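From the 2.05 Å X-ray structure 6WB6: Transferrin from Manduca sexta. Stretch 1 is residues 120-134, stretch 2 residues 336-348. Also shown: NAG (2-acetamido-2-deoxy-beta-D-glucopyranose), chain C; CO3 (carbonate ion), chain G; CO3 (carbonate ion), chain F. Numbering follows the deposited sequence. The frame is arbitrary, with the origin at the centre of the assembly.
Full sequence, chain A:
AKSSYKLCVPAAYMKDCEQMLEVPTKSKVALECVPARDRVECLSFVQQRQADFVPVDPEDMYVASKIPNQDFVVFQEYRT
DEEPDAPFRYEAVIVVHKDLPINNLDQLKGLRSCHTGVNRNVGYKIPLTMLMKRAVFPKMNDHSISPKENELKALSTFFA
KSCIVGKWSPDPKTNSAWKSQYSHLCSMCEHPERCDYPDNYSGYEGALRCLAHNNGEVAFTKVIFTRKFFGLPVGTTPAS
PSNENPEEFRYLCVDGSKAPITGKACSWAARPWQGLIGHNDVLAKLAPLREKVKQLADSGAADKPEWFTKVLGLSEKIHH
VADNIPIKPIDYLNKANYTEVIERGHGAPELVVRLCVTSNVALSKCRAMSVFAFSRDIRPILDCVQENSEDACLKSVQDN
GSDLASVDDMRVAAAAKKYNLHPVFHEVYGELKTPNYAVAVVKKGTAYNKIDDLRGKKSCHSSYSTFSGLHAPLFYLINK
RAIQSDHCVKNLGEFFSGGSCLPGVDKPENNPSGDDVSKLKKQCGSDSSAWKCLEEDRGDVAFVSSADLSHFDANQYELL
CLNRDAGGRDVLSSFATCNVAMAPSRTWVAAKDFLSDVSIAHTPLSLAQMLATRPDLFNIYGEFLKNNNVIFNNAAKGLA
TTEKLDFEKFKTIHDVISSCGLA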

# COMPACT_ATOMS: atom_id res chain seq x y z
N ARG A 120 -2.56 9.44 -11.69
CA ARG A 120 -1.40 10.20 -12.12
C ARG A 120 -1.72 11.69 -12.12
O ARG A 120 -2.88 12.10 -12.05
CB ARG A 120 -0.94 9.72 -13.50
CG ARG A 120 -0.41 8.29 -13.47
CD ARG A 120 -0.07 7.70 -14.87
NE ARG A 120 0.98 8.43 -15.57
CZ ARG A 120 1.69 7.93 -16.59
NH1 ARG A 120 1.46 6.68 -17.01
NH2 ARG A 120 2.63 8.68 -17.19
N ASN A 121 -0.66 12.51 -12.17
CA ASN A 121 -0.86 13.94 -11.96
C ASN A 121 -1.54 14.68 -13.12
O ASN A 121 -2.62 15.24 -12.93
CB ASN A 121 0.47 14.62 -11.66
CG ASN A 121 0.88 14.43 -10.22
OD1 ASN A 121 0.38 15.12 -9.32
ND2 ASN A 121 1.75 13.47 -9.98
N VAL A 122 -0.90 14.76 -14.29
CA VAL A 122 -1.46 15.61 -15.33
C VAL A 122 -2.66 14.93 -15.96
O VAL A 122 -3.59 15.60 -16.44
CB VAL A 122 -0.42 15.96 -16.42
CG1 VAL A 122 0.83 16.53 -15.78
CG2 VAL A 122 -0.08 14.74 -17.32
N GLY A 123 -2.68 13.61 -15.96
CA GLY A 123 -3.73 12.90 -16.65
C GLY A 123 -4.91 12.50 -15.81
O GLY A 123 -5.86 11.93 -16.34
N TYR A 124 -4.89 12.79 -14.51
CA TYR A 124 -5.99 12.35 -13.66
C TYR A 124 -6.27 13.25 -12.45
O TYR A 124 -7.35 13.85 -12.35
CB TYR A 124 -5.72 10.93 -13.20
CG TYR A 124 -6.85 10.25 -12.54
CD1 TYR A 124 -7.78 9.52 -13.28
CD2 TYR A 124 -7.00 10.31 -11.17
CE1 TYR A 124 -8.83 8.86 -12.65
CE2 TYR A 124 -8.06 9.66 -10.53
CZ TYR A 124 -8.96 8.94 -11.26
OH TYR A 124 -10.00 8.28 -10.60
N LYS A 125 -5.31 13.33 -11.52
CA LYS A 125 -5.50 14.10 -10.30
C LYS A 125 -5.69 15.57 -10.59
O LYS A 125 -6.55 16.21 -9.99
CB LYS A 125 -4.30 13.91 -9.36
CG LYS A 125 -4.03 12.45 -9.02
CD LYS A 125 -3.05 12.28 -7.90
CE LYS A 125 -1.62 12.59 -8.33
NZ LYS A 125 -0.67 12.52 -7.15
N ILE A 126 -4.90 16.13 -11.49
CA ILE A 126 -5.04 17.55 -11.81
C ILE A 126 -6.38 17.74 -12.52
O ILE A 126 -7.22 18.53 -12.06
CB ILE A 126 -3.83 18.03 -12.63
CG1 ILE A 126 -2.59 18.10 -11.70
CG2 ILE A 126 -4.09 19.37 -13.32
CD1 ILE A 126 -1.38 18.65 -12.37
N PRO A 127 -6.67 17.02 -13.60
CA PRO A 127 -7.98 17.22 -14.24
C PRO A 127 -9.13 17.09 -13.26
O PRO A 127 -10.08 17.88 -13.30
CB PRO A 127 -8.00 16.12 -15.30
CG PRO A 127 -6.61 16.00 -15.73
CD PRO A 127 -5.79 16.18 -14.46
N LEU A 128 -9.08 16.11 -12.36
CA LEU A 128 -10.16 15.98 -11.40
C LEU A 128 -10.20 17.20 -10.49
O LEU A 128 -11.29 17.71 -10.20
CB LEU A 128 -10.01 14.70 -10.60
CG LEU A 128 -10.52 13.43 -11.26
CD1 LEU A 128 -10.02 12.18 -10.56
CD2 LEU A 128 -12.02 13.40 -11.28
N THR A 129 -9.03 17.70 -10.07
CA THR A 129 -8.98 18.84 -9.16
C THR A 129 -9.63 20.07 -9.77
O THR A 129 -10.34 20.81 -9.09
CB THR A 129 -7.52 19.15 -8.74
OG1 THR A 129 -6.98 18.04 -8.01
CG2 THR A 129 -7.42 20.40 -7.86
N MET A 130 -9.37 20.32 -11.06
CA MET A 130 -9.84 21.55 -11.71
C MET A 130 -11.28 21.42 -12.18
O MET A 130 -12.09 22.32 -11.96
CB MET A 130 -8.93 21.90 -12.89
CG MET A 130 -7.46 22.16 -12.49
SD MET A 130 -7.42 23.20 -11.00
CE MET A 130 -5.71 23.08 -10.49
N LEU A 131 -11.61 20.33 -12.87
CA LEU A 131 -12.95 20.15 -13.40
C LEU A 131 -14.00 20.14 -12.30
O LEU A 131 -15.10 20.69 -12.46
CB LEU A 131 -13.04 18.86 -14.19
CG LEU A 131 -12.15 18.77 -15.43
CD1 LEU A 131 -12.37 17.44 -16.08
CD2 LEU A 131 -12.43 19.89 -16.41
N MET A 132 -13.69 19.50 -11.17
CA MET A 132 -14.65 19.39 -10.09
C MET A 132 -15.08 20.74 -9.56
O MET A 132 -16.08 20.82 -8.84
CB MET A 132 -14.08 18.56 -8.94
CG MET A 132 -12.97 19.25 -8.15
SD MET A 132 -12.51 18.27 -6.72
CE MET A 132 -13.98 18.58 -5.74
N LYS A 133 -14.32 21.79 -9.85
CA LYS A 133 -14.75 23.13 -9.52
C LYS A 133 -15.84 23.65 -10.45
O LYS A 133 -16.23 24.81 -10.33
CB LYS A 133 -13.57 24.10 -9.60
CG LYS A 133 -12.36 23.71 -8.80
CD LYS A 133 -11.40 24.85 -8.81
CE LYS A 133 -10.09 24.45 -8.20
NZ LYS A 133 -8.99 25.10 -8.94
N ARG A 134 -16.30 22.85 -11.41
CA ARG A 134 -17.20 23.32 -12.45
C ARG A 134 -18.55 22.67 -12.25
O ARG A 134 -18.64 21.44 -12.12
CB ARG A 134 -16.64 23.03 -13.84
CG ARG A 134 -15.22 23.45 -14.00
CD ARG A 134 -14.82 23.42 -15.43
NE ARG A 134 -15.26 24.62 -16.13
CZ ARG A 134 -14.55 25.74 -16.19
NH1 ARG A 134 -13.37 25.81 -15.58
NH2 ARG A 134 -15.02 26.80 -16.85
N ALA A 336 2.45 26.27 -7.85
CA ALA A 336 2.24 25.27 -8.86
C ALA A 336 0.76 24.95 -9.03
O ALA A 336 0.41 24.17 -9.91
CB ALA A 336 3.00 23.99 -8.52
N ASN A 337 -0.10 25.60 -8.23
CA ASN A 337 -1.49 25.18 -8.02
C ASN A 337 -1.57 23.75 -7.51
O ASN A 337 -2.55 23.04 -7.75
CB ASN A 337 -2.32 25.32 -9.30
CG ASN A 337 -2.48 26.76 -9.73
OD1 ASN A 337 -2.48 27.67 -8.91
ND2 ASN A 337 -2.62 26.98 -11.02
N TYR A 338 -0.56 23.30 -6.79
CA TYR A 338 -0.50 21.89 -6.45
C TYR A 338 -1.04 21.60 -5.06
O TYR A 338 -1.29 20.44 -4.75
CB TYR A 338 0.95 21.38 -6.58
CG TYR A 338 1.05 19.89 -6.71
CD1 TYR A 338 0.70 19.26 -7.88
CD2 TYR A 338 1.51 19.12 -5.65
CE1 TYR A 338 0.80 17.90 -8.00
CE2 TYR A 338 1.61 17.75 -5.76
CZ TYR A 338 1.26 17.15 -6.96
OH TYR A 338 1.33 15.79 -7.09
N THR A 339 -1.20 22.61 -4.20
CA THR A 339 -1.84 22.35 -2.91
C THR A 339 -3.28 21.90 -3.14
O THR A 339 -3.74 20.94 -2.50
CB THR A 339 -1.80 23.59 -2.03
OG1 THR A 339 -0.49 24.18 -2.07
CG2 THR A 339 -2.15 23.22 -0.58
N GLU A 340 -3.97 22.56 -4.07
CA GLU A 340 -5.31 22.15 -4.50
C GLU A 340 -5.37 20.67 -4.83
O GLU A 340 -6.28 19.95 -4.40
CB GLU A 340 -5.72 22.95 -5.74
CG GLU A 340 -5.82 24.43 -5.53
CD GLU A 340 -6.03 25.19 -6.83
OE1 GLU A 340 -7.07 24.97 -7.50
OE2 GLU A 340 -5.15 25.99 -7.19
N VAL A 341 -4.39 20.21 -5.62
CA VAL A 341 -4.32 18.81 -6.02
C VAL A 341 -4.11 17.92 -4.81
O VAL A 341 -4.77 16.89 -4.65
CB VAL A 341 -3.19 18.63 -7.05
CG1 VAL A 341 -3.14 17.22 -7.53
CG2 VAL A 341 -3.36 19.58 -8.20
N ILE A 342 -3.16 18.27 -3.96
CA ILE A 342 -2.90 17.43 -2.80
C ILE A 342 -4.15 17.35 -1.92
O ILE A 342 -4.50 16.29 -1.39
CB ILE A 342 -1.67 17.95 -2.02
CG1 ILE A 342 -0.35 17.57 -2.73
CG2 ILE A 342 -1.68 17.40 -0.63
CD1 ILE A 342 0.88 18.43 -2.30
N GLU A 343 -4.84 18.47 -1.75
CA GLU A 343 -6.01 18.52 -0.88
C GLU A 343 -7.30 18.16 -1.60
O GLU A 343 -8.36 18.25 -1.01
CB GLU A 343 -6.14 19.91 -0.25
CG GLU A 343 -5.02 20.19 0.76
CD GLU A 343 -5.12 21.57 1.40
OE1 GLU A 343 -5.81 22.43 0.82
OE2 GLU A 343 -4.52 21.80 2.47
N ARG A 344 -7.22 17.71 -2.85
CA ARG A 344 -8.42 17.29 -3.57
C ARG A 344 -9.29 16.39 -2.71
O ARG A 344 -8.81 15.48 -2.03
CB ARG A 344 -8.07 16.56 -4.86
CG ARG A 344 -9.31 16.09 -5.63
CD ARG A 344 -8.90 15.67 -7.00
NE ARG A 344 -8.12 14.45 -6.93
CZ ARG A 344 -8.63 13.23 -6.86
NH1 ARG A 344 -9.94 13.05 -6.85
NH2 ARG A 344 -7.83 12.18 -6.78
N GLY A 345 -10.58 16.66 -2.76
CA GLY A 345 -11.57 15.82 -2.13
C GLY A 345 -12.70 15.51 -3.10
O GLY A 345 -12.54 15.55 -4.33
N HIS A 346 -13.86 15.21 -2.54
CA HIS A 346 -15.01 14.80 -3.34
C HIS A 346 -16.28 15.57 -2.95
O HIS A 346 -17.39 15.14 -3.27
CB HIS A 346 -15.20 13.29 -3.21
CG HIS A 346 -14.01 12.51 -3.65
ND1 HIS A 346 -12.95 12.22 -2.81
CD2 HIS A 346 -13.68 11.97 -4.86
CE1 HIS A 346 -12.03 11.54 -3.48
NE2 HIS A 346 -12.45 11.38 -4.72
N GLY A 347 -16.12 16.72 -2.32
CA GLY A 347 -17.27 17.46 -1.85
C GLY A 347 -17.69 17.03 -0.46
O GLY A 347 -17.57 15.86 -0.08
N ALA A 348 -18.20 17.99 0.31
CA ALA A 348 -18.69 17.69 1.64
C ALA A 348 -19.89 16.75 1.59
O ALA A 348 -20.70 16.82 0.66
CB ALA A 348 -19.08 18.98 2.35
C1 NAG C . -2.80 28.33 -11.44
C2 NAG C . -2.08 28.59 -12.75
C3 NAG C . -2.47 29.91 -13.43
C4 NAG C . -3.97 30.21 -13.37
C5 NAG C . -4.59 29.80 -12.03
C6 NAG C . -6.09 29.75 -12.16
C7 NAG C . 0.10 27.47 -12.74
C8 NAG C . 1.57 27.72 -12.56
N2 NAG C . -0.65 28.54 -12.52
O3 NAG C . -2.06 29.79 -14.80
O4 NAG C . -4.26 31.61 -13.44
O5 NAG C . -4.20 28.49 -11.61
O6 NAG C . -6.37 28.83 -13.21
O7 NAG C . -0.33 26.37 -13.07
C CO3 G . 1.09 12.03 -15.03
O1 CO3 G . 1.75 10.92 -15.09
O2 CO3 G . -0.14 11.99 -15.41
O3 CO3 G . 1.58 13.15 -14.59
C CO3 F . 2.90 10.30 -12.11
O1 CO3 F . 2.76 9.50 -11.10
O2 CO3 F . 3.86 10.11 -13.04
O3 CO3 F . 2.05 11.31 -12.15
O HOH W 1 2.28 12.75 -7.28
O HOH W 2 -0.59 14.65 -5.88

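Two helices that cross nearly at right angles can touch over only a short length, and the contact between residues 120-134 and 336-348 of this transferrin illustrates how such a junction is secured: T129, V341 and the long R344 side chain pack at the centre, with direct hydrogen bonds towards the two ends of stretch 1. The axes, 98° apart, approach to 9.2 Å, and 621 Å² is buried in total.

At the start of the first helix, N121 uses both ends of its amide: ND2 donates to O3 of the chain F carbonate, 3.1 Å away, and to a water, while OD1 accepts a short 2.5 Å hydrogen bond from Y338 OH, lying at the edge of the tyrosine ring. K125 reinforces this corner through water: two water molecules each accept from its NZ and donate to Y338 OH, and its aliphatic CB packs 4.0 Å from V341 CG1. I126 supplies purely apolar contact, CG1 lying 3.9 Å from V341 CG2. Two residues on, L128 places CD1 over one face of the R344 guanidinium, 3.8 Å from NH1.

T129 marks the closest backbone approach, its CA 5.6 Å from that of V341. A compact side chain fits here: OG1 turns back to its own helix, donating to K125 O at 2.7 Å, yet remains 3.4 Å from V341 CA, while CG2 rests 3.7 Å from E340 CB. R344 lies alongside, the residue most covered by the contact; its NH1 and NH2 are satisfied elsewhere in the structure, but NE is buried without a partner.

Longer side chains complete the contact. M130 brings CE within 3.8 Å of E340 OE1, and M132, its CA-to-CB bond pointing toward the second stretch, sets SD 4.0 Å from R344 CG. Finally, K133 extends from an exposed position to form a salt bridge, with a very short 2.4 Å hydrogen bond from NZ to E340 OE1.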